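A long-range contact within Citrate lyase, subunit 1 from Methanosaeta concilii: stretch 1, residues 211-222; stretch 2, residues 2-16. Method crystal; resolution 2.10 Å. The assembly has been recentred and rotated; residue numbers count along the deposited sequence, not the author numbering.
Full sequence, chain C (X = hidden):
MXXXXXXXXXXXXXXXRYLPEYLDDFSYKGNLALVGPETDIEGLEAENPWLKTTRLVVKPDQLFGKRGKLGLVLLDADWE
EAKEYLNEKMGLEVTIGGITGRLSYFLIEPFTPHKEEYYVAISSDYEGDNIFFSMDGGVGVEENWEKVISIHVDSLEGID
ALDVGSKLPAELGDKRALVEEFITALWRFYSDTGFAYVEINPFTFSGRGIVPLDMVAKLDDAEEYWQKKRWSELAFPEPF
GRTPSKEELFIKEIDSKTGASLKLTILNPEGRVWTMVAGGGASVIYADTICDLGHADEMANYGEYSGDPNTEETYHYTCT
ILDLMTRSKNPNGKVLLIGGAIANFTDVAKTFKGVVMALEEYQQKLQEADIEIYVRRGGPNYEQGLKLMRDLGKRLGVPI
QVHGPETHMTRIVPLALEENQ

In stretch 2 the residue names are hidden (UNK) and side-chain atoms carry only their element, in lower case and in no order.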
# COMPACT_ATOMS: atom_id res chain seq x y z
N VAL C 211 -9.72 69.60 -34.12
CA VAL C 211 -9.18 68.83 -35.25
C VAL C 211 -7.63 68.84 -35.34
O VAL C 211 -7.05 69.91 -35.57
CB VAL C 211 -9.83 69.29 -36.60
CG1 VAL C 211 -9.22 68.58 -37.80
CG2 VAL C 211 -11.34 69.08 -36.58
N PRO C 212 -6.96 67.66 -35.29
CA PRO C 212 -5.49 67.63 -35.47
C PRO C 212 -5.11 67.66 -36.96
O PRO C 212 -5.66 66.86 -37.73
CB PRO C 212 -5.11 66.28 -34.85
CG PRO C 212 -6.30 65.41 -35.07
CD PRO C 212 -7.51 66.30 -35.06
N LEU C 213 -4.18 68.54 -37.38
CA LEU C 213 -3.80 68.61 -38.79
C LEU C 213 -2.56 67.80 -39.13
O LEU C 213 -2.53 67.11 -40.15
CB LEU C 213 -3.68 70.05 -39.30
CG LEU C 213 -4.97 70.91 -39.27
CD1 LEU C 213 -4.69 72.33 -39.74
CD2 LEU C 213 -6.10 70.27 -40.06
N ASP C 214 -1.54 67.87 -38.28
CA ASP C 214 -0.30 67.10 -38.44
C ASP C 214 0.06 66.52 -37.10
O ASP C 214 -0.15 67.17 -36.07
CB ASP C 214 0.83 67.96 -39.03
CG ASP C 214 0.64 68.28 -40.50
OD1 ASP C 214 1.03 67.44 -41.35
OD2 ASP C 214 0.11 69.37 -40.81
N MET C 215 0.54 65.27 -37.10
CA MET C 215 0.87 64.53 -35.89
C MET C 215 2.19 63.75 -35.99
O MET C 215 2.51 63.15 -37.02
CB MET C 215 -0.30 63.60 -35.52
CG MET C 215 -0.41 63.32 -34.05
SD MET C 215 -2.01 62.61 -33.62
CE MET C 215 -1.73 62.21 -31.93
N VAL C 216 2.96 63.81 -34.90
CA VAL C 216 4.25 63.13 -34.72
C VAL C 216 4.14 62.50 -33.35
O VAL C 216 3.74 63.17 -32.39
CB VAL C 216 5.45 64.12 -34.82
CG1 VAL C 216 6.75 63.49 -34.30
CG2 VAL C 216 5.63 64.63 -36.25
N ALA C 217 4.42 61.19 -33.26
CA ALA C 217 4.29 60.49 -31.99
C ALA C 217 5.30 59.40 -31.83
O ALA C 217 5.71 58.78 -32.81
CB ALA C 217 2.88 59.95 -31.80
N LYS C 218 5.69 59.17 -30.56
CA LYS C 218 6.60 58.10 -30.14
C LYS C 218 5.95 57.36 -28.99
O LYS C 218 5.41 57.98 -28.07
CB LYS C 218 7.95 58.67 -29.67
CG LYS C 218 8.92 59.02 -30.79
CD LYS C 218 10.18 59.63 -30.19
CE LYS C 218 11.29 59.75 -31.20
NZ LYS C 218 12.56 60.09 -30.50
N LEU C 219 5.99 56.02 -29.02
CA LEU C 219 5.45 55.19 -27.94
C LEU C 219 6.62 54.58 -27.20
O LEU C 219 7.63 54.26 -27.82
CB LEU C 219 4.54 54.09 -28.48
CG LEU C 219 3.25 54.50 -29.19
CD1 LEU C 219 2.61 53.31 -29.88
CD2 LEU C 219 2.26 55.13 -28.21
N ASP C 220 6.51 54.46 -25.85
CA ASP C 220 7.53 53.78 -25.07
C ASP C 220 7.21 52.29 -25.29
O ASP C 220 6.17 51.82 -24.79
CB ASP C 220 7.39 54.14 -23.58
CG ASP C 220 8.20 53.25 -22.64
OD1 ASP C 220 9.21 52.65 -23.09
OD2 ASP C 220 7.84 53.17 -21.45
N ASP C 221 8.05 51.58 -26.08
CA ASP C 221 7.79 50.19 -26.48
C ASP C 221 7.66 49.21 -25.27
O ASP C 221 6.99 48.18 -25.40
CB ASP C 221 8.80 49.69 -27.54
CG ASP C 221 10.16 49.18 -27.11
OD1 ASP C 221 10.55 49.43 -25.95
OD2 ASP C 221 10.85 48.53 -27.93
N ALA C 222 8.22 49.59 -24.09
CA ALA C 222 8.15 48.84 -22.81
C ALA C 222 6.71 48.75 -22.26
O ALA C 222 6.43 47.91 -21.41
CB ALA C 222 9.06 49.49 -21.78
N UNK C 2 12.61 51.26 -25.20
CA UNK C 2 13.02 52.23 -26.25
C UNK C 2 11.85 53.02 -26.78
O UNK C 2 10.74 52.51 -26.89
c UNK C 2 13.69 51.50 -27.41
N UNK C 3 12.11 54.27 -27.14
CA UNK C 3 11.10 55.15 -27.70
C UNK C 3 11.00 54.87 -29.20
O UNK C 3 12.01 54.92 -29.89
o UNK C 3 12.18 59.15 -26.24
c UNK C 3 11.59 56.85 -25.88
n UNK C 3 11.25 58.60 -24.27
c UNK C 3 11.69 58.30 -25.49
c UNK C 3 11.42 56.62 -27.38
N UNK C 4 9.82 54.43 -29.66
CA UNK C 4 9.61 54.06 -31.07
C UNK C 4 8.57 54.94 -31.73
O UNK C 4 7.46 55.07 -31.22
c UNK C 4 10.29 51.58 -30.64
c UNK C 4 9.25 52.57 -31.21
c UNK C 4 10.49 49.10 -33.27
n UNK C 4 10.75 49.87 -34.33
c UNK C 4 11.08 50.95 -31.74
n UNK C 4 10.10 47.85 -33.46
n UNK C 4 10.63 49.59 -32.04
N UNK C 5 8.94 55.53 -32.85
CA UNK C 5 8.09 56.42 -33.64
C UNK C 5 6.97 55.67 -34.33
O UNK C 5 7.12 54.51 -34.67
N UNK C 6 5.81 56.32 -34.47
CA UNK C 6 4.64 55.69 -35.11
C UNK C 6 4.12 56.56 -36.24
O UNK C 6 4.31 57.78 -36.22
c UNK C 6 1.65 56.20 -32.61
c UNK C 6 3.01 56.44 -33.23
c UNK C 6 4.00 54.11 -33.21
c UNK C 6 3.52 55.26 -34.10
N UNK C 7 3.47 55.94 -37.23
CA UNK C 7 2.88 56.65 -38.35
C UNK C 7 1.80 57.59 -37.85
O UNK C 7 1.10 57.29 -36.88
c UNK C 7 2.27 55.69 -39.39
n UNK C 7 3.53 53.00 -41.69
c UNK C 7 2.82 54.25 -41.38
c UNK C 7 4.77 52.94 -42.18
c UNK C 7 3.30 54.82 -40.06
n UNK C 7 5.45 54.05 -42.43
n UNK C 7 5.35 51.76 -42.39
N UNK C 8 1.70 58.74 -38.53
CA UNK C 8 0.69 59.78 -38.31
C UNK C 8 -0.69 59.10 -38.35
O UNK C 8 -1.54 59.42 -37.53
c UNK C 8 0.81 60.84 -39.42
o UNK C 8 1.38 63.29 -40.82
o UNK C 8 -0.66 64.01 -40.40
c UNK C 8 0.12 62.16 -39.12
c UNK C 8 0.29 63.23 -40.20
N UNK C 9 -0.88 58.13 -39.28
CA UNK C 9 -2.08 57.32 -39.46
C UNK C 9 -2.47 56.64 -38.14
O UNK C 9 -3.61 56.78 -37.70
c UNK C 9 -3.80 52.99 -40.40
c UNK C 9 -5.03 53.36 -40.91
c UNK C 9 -1.86 56.27 -40.58
c UNK C 9 -5.25 54.67 -41.31
c UNK C 9 -4.22 55.61 -41.19
c UNK C 9 -2.97 55.25 -40.70
c UNK C 9 -2.77 53.93 -40.33
o UNK C 9 -6.06 52.45 -41.02
N UNK C 10 -1.50 55.98 -37.49
CA UNK C 10 -1.65 55.27 -36.23
C UNK C 10 -1.91 56.20 -35.04
O UNK C 10 -2.79 55.92 -34.22
o UNK C 10 -1.19 52.69 -37.50
o UNK C 10 0.99 53.02 -37.38
c UNK C 10 -0.41 54.38 -35.99
c UNK C 10 -0.19 53.30 -37.05
N UNK C 11 -1.16 57.33 -34.96
CA UNK C 11 -1.29 58.33 -33.89
C UNK C 11 -2.68 59.01 -33.90
O UNK C 11 -3.33 59.13 -32.86
c UNK C 11 -0.17 59.35 -34.01
N UNK C 12 -3.14 59.41 -35.11
CA UNK C 12 -4.44 60.05 -35.34
C UNK C 12 -5.58 59.06 -35.08
O UNK C 12 -6.62 59.47 -34.56
c UNK C 12 -3.78 62.45 -38.31
c UNK C 12 -3.77 61.94 -36.90
c UNK C 12 -3.36 63.89 -38.31
c UNK C 12 -4.53 60.63 -36.75
n UNK C 12 -3.32 64.45 -39.68
N UNK C 13 -5.38 57.77 -35.44
CA UNK C 13 -6.36 56.70 -35.21
C UNK C 13 -6.53 56.47 -33.72
O UNK C 13 -7.67 56.33 -33.27
o UNK C 13 -8.20 54.57 -36.21
c UNK C 13 -5.96 55.41 -35.92
n UNK C 13 -6.81 54.49 -37.97
c UNK C 13 -7.08 54.79 -36.71
N UNK C 14 -5.39 56.48 -32.95
CA UNK C 14 -5.38 56.36 -31.49
C UNK C 14 -6.15 57.56 -30.89
O UNK C 14 -7.02 57.38 -30.05
c UNK C 14 -3.19 54.96 -31.03
c UNK C 14 -1.71 55.11 -30.67
c UNK C 14 -3.81 53.90 -30.16
c UNK C 14 -3.95 56.30 -30.91
N UNK C 15 -5.84 58.78 -31.38
CA UNK C 15 -6.49 60.00 -30.93
C UNK C 15 -8.00 59.96 -31.23
O UNK C 15 -8.79 60.33 -30.36
c UNK C 15 -5.85 61.26 -31.55
c UNK C 15 -5.40 62.70 -29.59
c UNK C 15 -6.07 63.75 -31.71
c UNK C 15 -6.23 62.54 -30.82
N UNK C 16 -8.38 59.50 -32.43
CA UNK C 16 -9.77 59.38 -32.85
C UNK C 16 -10.53 58.38 -31.99
O UNK C 16 -11.64 58.66 -31.57
c UNK C 16 -9.85 58.98 -34.31

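Position 2 carries a single side-chain carbon, and this methyl rests 4.0 Å, CB to Asp221 OD1, from the carboxylate: Ala2. Its backbone does the work here: Ala2 N donates to Asp221 OD1 at 2.9 Å, and Asp221 N donates to Ala2 O at 3.0 Å.

Position 3 has three carbons, the third bearing one oxygen and one nitrogen, an amide; its CB is 4.3 Å from Lys218 CD, on the sheet face of Asp220 and Lys218. This is Gln3. An amide suits this partly exposed place, and its NE2 is hydrogen-bonded elsewhere in the structure.

Position 4 shows three carbons, a nitrogen, and a carbon with two further nitrogens, a guanidinium, and its aliphatic part packs on Asp221: Arg4, with Arg4 CG 3.9 Å from Asp221 CB. The charge finds a favourable neighbour in Asp221 OD2, 4.3 Å from Arg4 NE, too far for a salt bridge. Its backbone forms a pair of bonds with Leu219, Arg4 N to Leu219 O at 2.9 Å and Leu219 N to Arg4 O at 2.8 Å.

Position 5 has no side-chain atoms; its CA comes 3.5 Å from Ala217 O in a CA-H...O contact and 3.9 Å from Lys218 CG, so the lysine's aliphatic chain lies against bare backbone: Gly5. A CB would nevertheless fit, so space alone does not demand glycine.

Position 6 has four carbons, forked at the first, with one arm two carbons long, and touches Ala217 and Leu219: Ile6. Its branches suit a buried apolar face, Ile6 CG1 lying 3.8 Å from Ala217 CB and Ile6 CG2 3.7 Å from Leu219 CD1. Ile6 N also donates to Ala217 O at 3.0 Å.

Position 7, again three carbons, a nitrogen and a carbon with two nitrogens, points away from stretch 1: Arg7, at the N-cap position. A long charged chain suits this partly exposed place; its NH2 is bonded elsewhere.

Position 8 has three carbons, the third with two oxygens, and reaches Met215 and Asp214: Glu8. Its extended chain sets Glu8 CG 3.3 Å from Met215 O. Glu8 OE2 is only 3.9 Å from Asp214 OD1, a like-charged approach.

Position 9, one carbon and a six-carbon ring bearing oxygen, is Tyr9; position 10, two carbons with two oxygens on the second, is Asp10. Neither touches stretch 1.

Position 11 has one carbon, its CB 3.8 Å from both Ala217 CB and Met215 SD; such close packing suits a small residue, Ala11.

Position 12, four carbons in a row ending in a nitrogen that reaches Leu213, is Lys12. Lys12 NZ donates to Leu213 O at 2.8 Å and forms a salt bridge with Glu8 OE2, also at 2.8 Å, offsetting the acidic crowding.

Position 13, two carbons ending in an amide, is Asn13, out of reach. Positions 14 and 15 each have four carbons forked at the second, the latter touching Pro212: Leu14 and Leu15, Leu15 CD2 meeting Pro212 CG at 3.8 Å. Position 16, one carbon making no contact, is Ala16.

The contact thus joins antiparallel strand pairing to a helix crossing strand 215-220 nearly at right angles, with apolar packing around Met215 and Ala217 and Lys12 tying the helix to the loop.

Stretch 2 (2-16) AQRGIREYDAKNLLA
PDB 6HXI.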